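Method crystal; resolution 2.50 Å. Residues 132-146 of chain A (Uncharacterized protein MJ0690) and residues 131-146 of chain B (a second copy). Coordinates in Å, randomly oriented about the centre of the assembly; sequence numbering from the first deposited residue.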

# COMPACT_ATOMS: atom_id res chain seq x y z
N ILE A 132 -12.78 4.54 12.20
CA ILE A 132 -11.49 5.16 11.96
C ILE A 132 -10.94 4.71 10.61
O ILE A 132 -11.52 3.84 9.96
CB ILE A 132 -10.48 4.71 13.01
CG1 ILE A 132 -10.29 3.19 12.91
CG2 ILE A 132 -10.96 5.14 14.40
CD1 ILE A 132 -8.88 2.77 12.66
N GLN A 133 -9.82 5.29 10.21
CA GLN A 133 -9.08 4.81 9.04
C GLN A 133 -7.70 4.29 9.46
O GLN A 133 -6.92 5.01 10.09
CB GLN A 133 -8.92 5.93 8.02
CG GLN A 133 -10.21 6.40 7.43
CD GLN A 133 -10.03 7.68 6.63
OE1 GLN A 133 -10.58 8.73 6.99
NE2 GLN A 133 -9.24 7.60 5.57
N TYR A 134 -7.43 3.04 9.13
CA TYR A 134 -6.11 2.44 9.39
C TYR A 134 -5.35 2.41 8.07
O TYR A 134 -5.83 1.84 7.11
CB TYR A 134 -6.26 1.04 9.96
CG TYR A 134 -4.95 0.31 10.21
CD1 TYR A 134 -3.98 0.87 11.01
CD2 TYR A 134 -4.71 -0.94 9.64
CE1 TYR A 134 -2.78 0.21 11.25
CE2 TYR A 134 -3.52 -1.61 9.87
CZ TYR A 134 -2.56 -1.02 10.68
OH TYR A 134 -1.36 -1.66 10.93
N ILE A 135 -4.18 3.03 8.06
CA ILE A 135 -3.44 3.29 6.82
C ILE A 135 -2.02 2.71 6.89
O ILE A 135 -1.28 2.98 7.83
CB ILE A 135 -3.35 4.81 6.57
CG1 ILE A 135 -4.74 5.45 6.63
CG2 ILE A 135 -2.75 5.08 5.22
CD1 ILE A 135 -4.76 6.91 6.17
N THR A 136 -1.64 1.90 5.91
CA THR A 136 -0.31 1.29 5.93
C THR A 136 0.40 1.59 4.62
O THR A 136 0.30 0.83 3.67
CB THR A 136 -0.37 -0.24 6.23
OG1 THR A 136 -1.32 -0.87 5.37
CG2 THR A 136 -0.79 -0.50 7.69
N PRO A 137 1.09 2.72 4.56
CA PRO A 137 1.56 3.20 3.25
C PRO A 137 2.58 2.26 2.63
O PRO A 137 2.67 2.21 1.39
CB PRO A 137 2.21 4.55 3.56
CG PRO A 137 1.66 4.96 4.92
CD PRO A 137 1.44 3.65 5.65
N LEU A 138 3.33 1.53 3.46
CA LEU A 138 4.41 0.69 2.96
C LEU A 138 3.91 -0.70 2.54
O LEU A 138 4.66 -1.52 2.04
CB LEU A 138 5.53 0.56 4.00
CG LEU A 138 6.10 1.88 4.55
CD1 LEU A 138 7.36 1.61 5.39
CD2 LEU A 138 6.41 2.82 3.43
N MSE A 139 2.62 -0.94 2.74
CA MSE A 139 2.06 -2.25 2.48
C MSE A 139 2.35 -2.71 1.05
O MSE A 139 2.65 -3.88 0.81
CB MSE A 139 0.56 -2.27 2.79
CG MSE A 139 -0.00 -3.68 2.95
SE MSE A 139 0.90 -4.80 4.31
CE MSE A 139 1.46 -6.24 3.13
N GLY A 140 2.30 -1.79 0.11
CA GLY A 140 2.51 -2.15 -1.29
C GLY A 140 3.95 -2.12 -1.75
O GLY A 140 4.23 -2.27 -2.94
N PHE A 141 4.88 -1.94 -0.82
CA PHE A 141 6.28 -1.69 -1.18
C PHE A 141 7.24 -2.76 -0.69
O PHE A 141 7.47 -2.91 0.51
CB PHE A 141 6.71 -0.33 -0.65
CG PHE A 141 6.00 0.81 -1.30
CD1 PHE A 141 4.73 1.18 -0.91
CD2 PHE A 141 6.59 1.50 -2.35
CE1 PHE A 141 4.08 2.22 -1.54
CE2 PHE A 141 5.94 2.54 -2.98
CZ PHE A 141 4.69 2.90 -2.57
N GLY A 142 7.81 -3.51 -1.63
CA GLY A 142 8.78 -4.53 -1.29
C GLY A 142 10.11 -3.98 -0.81
O GLY A 142 10.40 -2.78 -0.90
N TYR A 143 10.92 -4.90 -0.29
CA TYR A 143 12.25 -4.60 0.24
C TYR A 143 13.12 -3.78 -0.70
O TYR A 143 13.69 -2.77 -0.29
CB TYR A 143 12.97 -5.89 0.60
CG TYR A 143 14.40 -5.68 0.99
CD1 TYR A 143 15.43 -5.88 0.08
CD2 TYR A 143 14.74 -5.29 2.29
CE1 TYR A 143 16.75 -5.68 0.44
CE2 TYR A 143 16.04 -5.10 2.66
CZ TYR A 143 17.05 -5.29 1.74
OH TYR A 143 18.37 -5.07 2.11
N LYS A 144 13.21 -4.21 -1.97
CA LYS A 144 14.03 -3.53 -2.97
C LYS A 144 13.62 -2.08 -3.19
O LYS A 144 14.46 -1.20 -3.37
CB LYS A 144 13.98 -4.25 -4.32
CG LYS A 144 14.69 -5.56 -4.36
CD LYS A 144 14.27 -6.34 -5.59
CE LYS A 144 14.53 -7.83 -5.43
NZ LYS A 144 13.52 -8.64 -6.16
N THR A 145 12.31 -1.84 -3.19
CA THR A 145 11.75 -0.54 -3.47
C THR A 145 11.97 0.38 -2.28
O THR A 145 12.40 1.52 -2.44
CB THR A 145 10.24 -0.65 -3.75
OG1 THR A 145 10.01 -1.77 -4.61
CG2 THR A 145 9.70 0.61 -4.42
N LEU A 146 11.64 -0.11 -1.10
CA LEU A 146 11.94 0.58 0.14
C LEU A 146 13.43 0.94 0.16
O LEU A 146 13.82 2.04 0.52
CB LEU A 146 11.63 -0.31 1.34
CG LEU A 146 10.26 -0.22 2.01
CD1 LEU A 146 9.37 0.78 1.31
CD2 LEU A 146 9.62 -1.58 2.09
N ASN B 131 13.14 -11.21 -12.07
CA ASN B 131 14.08 -10.22 -11.58
C ASN B 131 13.52 -8.83 -11.70
O ASN B 131 14.10 -7.96 -12.34
CB ASN B 131 15.39 -10.27 -12.33
CG ASN B 131 16.39 -9.31 -11.77
OD1 ASN B 131 16.32 -8.98 -10.60
ND2 ASN B 131 17.30 -8.84 -12.59
N ILE B 132 12.38 -8.62 -11.06
CA ILE B 132 11.60 -7.43 -11.27
C ILE B 132 11.08 -6.86 -9.95
O ILE B 132 11.01 -7.57 -8.93
CB ILE B 132 10.45 -7.77 -12.24
CG1 ILE B 132 10.70 -7.13 -13.59
CG2 ILE B 132 9.09 -7.44 -11.67
CD1 ILE B 132 9.48 -7.14 -14.43
N GLN B 133 10.76 -5.57 -9.96
CA GLN B 133 10.10 -4.93 -8.82
C GLN B 133 8.65 -4.72 -9.18
O GLN B 133 8.34 -4.15 -10.23
CB GLN B 133 10.73 -3.58 -8.48
CG GLN B 133 11.97 -3.65 -7.61
CD GLN B 133 12.50 -2.27 -7.28
OE1 GLN B 133 13.50 -1.82 -7.83
NE2 GLN B 133 11.83 -1.57 -6.38
N TYR B 134 7.77 -5.20 -8.31
CA TYR B 134 6.33 -5.01 -8.41
C TYR B 134 5.85 -4.09 -7.26
O TYR B 134 6.09 -4.38 -6.08
CB TYR B 134 5.65 -6.37 -8.32
CG TYR B 134 4.14 -6.34 -8.44
CD1 TYR B 134 3.51 -5.80 -9.56
CD2 TYR B 134 3.34 -6.91 -7.45
CE1 TYR B 134 2.13 -5.80 -9.67
CE2 TYR B 134 1.95 -6.90 -7.56
CZ TYR B 134 1.36 -6.36 -8.67
OH TYR B 134 0.00 -6.34 -8.76
N ILE B 135 5.20 -2.98 -7.61
CA ILE B 135 4.81 -1.96 -6.64
C ILE B 135 3.32 -1.67 -6.64
O ILE B 135 2.76 -1.34 -7.67
CB ILE B 135 5.52 -0.63 -6.91
CG1 ILE B 135 7.05 -0.82 -6.85
CG2 ILE B 135 5.00 0.44 -5.93
CD1 ILE B 135 7.84 0.35 -7.37
N THR B 136 2.68 -1.77 -5.49
CA THR B 136 1.24 -1.51 -5.40
C THR B 136 0.94 -0.42 -4.38
O THR B 136 0.61 -0.67 -3.21
CB THR B 136 0.46 -2.80 -5.13
OG1 THR B 136 0.88 -3.34 -3.88
CG2 THR B 136 0.74 -3.83 -6.25
N PRO B 137 1.05 0.82 -4.83
CA PRO B 137 0.95 2.00 -3.99
C PRO B 137 -0.33 1.98 -3.14
O PRO B 137 -0.30 2.39 -1.99
CB PRO B 137 0.92 3.13 -5.01
CG PRO B 137 1.60 2.60 -6.18
CD PRO B 137 1.24 1.16 -6.25
N LEU B 138 -1.42 1.47 -3.69
CA LEU B 138 -2.71 1.54 -3.01
C LEU B 138 -2.95 0.38 -2.02
O LEU B 138 -3.92 0.38 -1.26
CB LEU B 138 -3.84 1.59 -4.05
CG LEU B 138 -3.66 2.61 -5.20
CD1 LEU B 138 -4.87 2.59 -6.13
CD2 LEU B 138 -3.38 4.04 -4.68
N MSE B 139 -2.07 -0.60 -2.04
CA MSE B 139 -2.32 -1.80 -1.23
C MSE B 139 -2.57 -1.46 0.24
O MSE B 139 -3.36 -2.13 0.90
CB MSE B 139 -1.19 -2.84 -1.37
CG MSE B 139 -1.57 -4.21 -0.84
SE MSE B 139 -3.18 -4.99 -1.67
CE MSE B 139 -2.63 -4.86 -3.50
N GLY B 140 -1.89 -0.43 0.74
CA GLY B 140 -2.07 -0.05 2.13
C GLY B 140 -3.23 0.89 2.44
O GLY B 140 -3.40 1.29 3.58
N PHE B 141 -4.02 1.23 1.43
CA PHE B 141 -5.10 2.23 1.57
C PHE B 141 -6.48 1.63 1.35
O PHE B 141 -6.72 0.94 0.38
CB PHE B 141 -4.88 3.37 0.58
CG PHE B 141 -3.57 4.06 0.76
CD1 PHE B 141 -2.41 3.47 0.29
CD2 PHE B 141 -3.49 5.27 1.41
CE1 PHE B 141 -1.18 4.10 0.47
CE2 PHE B 141 -2.27 5.90 1.60
CZ PHE B 141 -1.11 5.31 1.13
N GLY B 142 -7.38 1.89 2.28
CA GLY B 142 -8.71 1.33 2.18
C GLY B 142 -9.70 2.23 1.48
O GLY B 142 -9.48 3.44 1.30
N TYR B 143 -10.82 1.61 1.09
CA TYR B 143 -11.93 2.30 0.46
C TYR B 143 -12.10 3.75 0.91
O TYR B 143 -11.97 4.68 0.10
CB TYR B 143 -13.23 1.54 0.71
CG TYR B 143 -14.38 2.06 -0.12
CD1 TYR B 143 -15.27 3.01 0.40
CD2 TYR B 143 -14.57 1.61 -1.42
CE1 TYR B 143 -16.31 3.49 -0.36
CE2 TYR B 143 -15.60 2.08 -2.18
CZ TYR B 143 -16.47 3.02 -1.66
OH TYR B 143 -17.50 3.47 -2.45
N LYS B 144 -12.40 3.96 2.18
CA LYS B 144 -12.67 5.31 2.67
C LYS B 144 -11.48 6.25 2.49
O LYS B 144 -11.64 7.37 2.05
CB LYS B 144 -13.16 5.30 4.12
CG LYS B 144 -14.57 4.77 4.29
CD LYS B 144 -14.57 3.37 4.87
CE LYS B 144 -14.36 3.39 6.38
NZ LYS B 144 -15.56 3.91 7.09
N THR B 145 -10.28 5.78 2.79
CA THR B 145 -9.10 6.61 2.62
C THR B 145 -8.89 7.06 1.16
O THR B 145 -8.56 8.22 0.89
CB THR B 145 -7.84 5.91 3.15
OG1 THR B 145 -8.08 5.46 4.48
CG2 THR B 145 -6.67 6.87 3.14
N LEU B 146 -9.09 6.13 0.23
CA LEU B 146 -9.01 6.40 -1.20
C LEU B 146 -10.09 7.36 -1.66
O LEU B 146 -9.84 8.23 -2.51
CB LEU B 146 -9.13 5.11 -2.01
CG LEU B 146 -7.89 4.32 -2.49
CD1 LEU B 146 -6.64 4.61 -1.69
CD2 LEU B 146 -8.19 2.82 -2.51
O HOH W 1 -6.57 3.12 4.75
O HOH W 2 0.85 0.72 0.03
O HOH W 3 7.77 -3.19 -4.44

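The contact is a near-twofold pairing of one segment with its own copy, so almost every interaction occurs twice. The backbone sets the register. Thr A136 N donates to Gly B140 O at 3.0 Å, and Thr B136 N donates to Gly A140 O at 3.0 Å, both nearly linear. The return path is a CA-H...O contact: Gly B140 CA lies 3.0 Å from Thr A136 O, and Gly A140 CA lies 3.1 Å from Thr B136 O. This closeness requires glycine. An ideal CB on Gly A140 would sit 1.6 Å from Thr B136 O, and one on Gly B140 would sit 1.5 Å from Thr A136 O, both outright clashes.

Side-chain hydrogen bonds pin the outer ends, where strand meets helix. Gln A133 NE2 donates to Thr B145 OG1 at 2.7 Å with good geometry; the mate, Gln B133 NE2 to Thr A145 OG1, is shorter at 2.5 Å but more bent, at 141°.

Three waters join groups across the contact, most of them backbone. Water 2, near the centre, accepts from Gly A140 N and Gly B140 N and donates to Pro A137 O and Pro B137 O, filling all four of its hydrogen-bonding positions. Water 1 donates to Tyr A134 O, accepts from Gly B142 N and also bonds Thr B145 OG1; water 3 repeats this with Tyr B134 O, Gly A142 N and Thr A145 OG1. The hydroxyls of Thr A145 and Thr B145 thus each serve both a glutamine and a water.

Apolar contacts flank the central backbone pairing. Phe B141 CE2 lies 3.7 Å from Ile A135 CG2, a spacing matched by Phe A141 CE2 and Ile B135 CG2, while each ring also approaches the opposing proline. Across the centre, selenomethionines Met A139 and Met B139 meet CG to CG at 4.1 Å, after which their ends lead away.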